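Local coordinates for cytochrome c' (Rubrivivax gelatinosus, PDB 2J8W), which carries a covalently bound, high-spin haem c without a sixth iron ligand and has electron transfer activity, although its exact function is not known, at residues I45-S49 with V93-D97. Sequence-based numbering, arbitrary orientation. Where two conformers were deposited one is given.
Sequences IALVS and VDKLD
Ser49 OG is gripped from two directions where two antiparallel helices meet. It donates to Asp97 OD2 over 2.9 Å. A water donates back to Ser49 OG from 2.8 Å and also donates to Asp94 OD1, so one serine hydroxyl is linked to two carboxylates about a helical turn apart, Asp97 directly and Asp94 through the water. Asp97 receives the hydroxyl on the anti lone pair of OD2, while its OD1 is engaged by Lys101 in a salt bridge that probably keeps the carboxylate ionised. With OG swung opposite the backbone N (chi1 -177°), the serine reaches across to the aspartate.

Beneath this polar edge the contact is mostly apolar, and the pair illustrates helix packing with a greasy core and a water-bridged rim. Ile45 lays its CG2 methyl 3.4 Å from the backbone carbonyl oxygen of Leu96, while its CD1 meets Leu96 CD1. The other leucine methyl, CD2, touches Val48 CG1, and Val93 CG1 rests on Ser49 CA at 3.8 Å.

The side chain of Val48 is about 6 Å from the haem. The segment axes approach to 9.4 Å at 152°, joining helix 38-52 to helix 79-102 in the four-helix bundle of cytochrome c'. Ile45 and Val48 also pack on helix 5-30, Val93 and Leu96 on helix 105-126.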
loop_
_atom_site.group_PDB
_atom_site.type_symbol
_atom_site.label_atom_id
_atom_site.label_comp_id
_atom_site.label_asym_id
_atom_site.label_seq_id
_atom_site.Cartn_x
_atom_site.Cartn_y
_atom_site.Cartn_z
ATOM N N ILE A 45 -8.804 -7.610 6.072
ATOM C CA ILE A 45 -8.565 -6.952 7.336
ATOM C C ILE A 45 -7.092 -6.871 7.699
ATOM O O ILE A 45 -6.606 -5.836 8.129
ATOM C CB ILE A 45 -9.389 -7.605 8.464
ATOM C CG1 ILE A 45 -10.866 -7.265 8.280
ATOM C CG2 ILE A 45 -8.909 -7.153 9.805
ATOM C CD1 ILE A 45 -11.774 -8.102 9.228
ATOM N N ALA A 46 -6.379 -7.964 7.463
ATOM C CA ALA A 46 -4.951 -7.986 7.757
ATOM C C ALA A 46 -4.221 -6.939 6.920
ATOM O O ALA A 46 -3.310 -6.258 7.409
ATOM C CB ALA A 46 -4.365 -9.368 7.542
ATOM N N LEU A 47 -4.609 -6.798 5.657
ATOM C CA LEU A 47 -4.018 -5.783 4.798
ATOM C C LEU A 47 -4.370 -4.374 5.280
ATOM O O LEU A 47 -3.503 -3.520 5.335
ATOM C CB LEU A 47 -4.483 -5.927 3.323
ATOM C CG LEU A 47 -3.833 -6.980 2.430
ATOM C CD1 LEU A 47 -4.536 -7.231 1.106
ATOM C CD2 LEU A 47 -2.397 -6.544 2.142
ATOM N N VAL A 48 -5.631 -4.148 5.635
ATOM C CA VAL A 48 -6.012 -2.849 6.201
ATOM C C VAL A 48 -5.161 -2.539 7.412
ATOM O O VAL A 48 -4.659 -1.447 7.567
ATOM C CB VAL A 48 -7.524 -2.803 6.517
ATOM C CG1 VAL A 48 -7.854 -1.571 7.331
ATOM C CG2 VAL A 48 -8.347 -2.854 5.230
ATOM N N SER A 49 -5.010 -3.507 8.293
ATOM C CA SER A 49 -4.231 -3.284 9.499
ATOM C C SER A 49 -2.789 -2.905 9.190
ATOM O O SER A 49 -2.258 -1.928 9.718
ATOM C CB SER A 49 -4.293 -4.523 10.386
ATOM O OG SER A 49 -3.594 -4.265 11.596
ATOM N N VAL A 93 -8.994 0.240 14.239
ATOM C CA VAL A 93 -8.345 -0.770 13.412
ATOM C C VAL A 93 -7.873 -1.929 14.282
ATOM O O VAL A 93 -7.918 -3.071 13.867
ATOM C CB VAL A 93 -7.214 -0.158 12.568
ATOM C CG1 VAL A 93 -6.331 -1.272 11.949
ATOM C CG2 VAL A 93 -7.770 0.861 11.533
ATOM N N ASP A 94 -7.431 -1.666 15.505
ATOM C CA ASP A 94 -7.063 -2.750 16.392
ATOM C C ASP A 94 -8.257 -3.677 16.609
ATOM O O ASP A 94 -8.116 -4.905 16.628
ATOM C CB ASP A 94 -6.618 -2.206 17.759
ATOM C CG ASP A 94 -5.231 -1.634 17.764
ATOM O OD1 ASP A 94 -4.471 -1.881 16.815
ATOM O OD2 ASP A 94 -4.898 -0.955 18.787
ATOM N N LYS A 95 -9.412 -3.106 16.856
ATOM C CA LYS A 95 -10.621 -3.910 17.005
ATOM C C LYS A 95 -10.982 -4.657 15.735
ATOM O O LYS A 95 -11.436 -5.796 15.795
ATOM C CB LYS A 95 -11.788 -3.042 17.427
ATOM C CG LYS A 95 -11.644 -2.460 18.784
ATOM C CD LYS A 95 -12.917 -1.699 19.116
ATOM C CE LYS A 95 -13.236 -1.625 20.578
ATOM N NZ LYS A 95 -14.676 -1.287 20.733
ATOM N N LEU A 96 -10.794 -4.026 14.586
ATOM C CA LEU A 96 -11.043 -4.683 13.324
ATOM C C LEU A 96 -10.137 -5.866 13.147
ATOM O O LEU A 96 -10.560 -6.953 12.747
ATOM C CB LEU A 96 -10.879 -3.711 12.154
ATOM C CG LEU A 96 -11.262 -4.213 10.756
ATOM C CD1 LEU A 96 -12.774 -4.477 10.635
ATOM C CD2 LEU A 96 -10.774 -3.206 9.695
ATOM N N ASP A 97 -8.858 -5.682 13.450
ATOM C CA ASP A 97 -7.849 -6.758 13.344
ATOM C C ASP A 97 -8.292 -7.946 14.236
ATOM O O ASP A 97 -8.305 -9.091 13.811
ATOM C CB ASP A 97 -6.462 -6.146 13.749
ATOM C CG ASP A 97 -5.258 -7.079 13.615
ATOM O OD1 ASP A 97 -5.292 -8.137 14.199
ATOM O OD2 ASP A 97 -4.227 -6.660 13.044
HETATM O O HOH W 1 -4.055 -2.904 14.033
#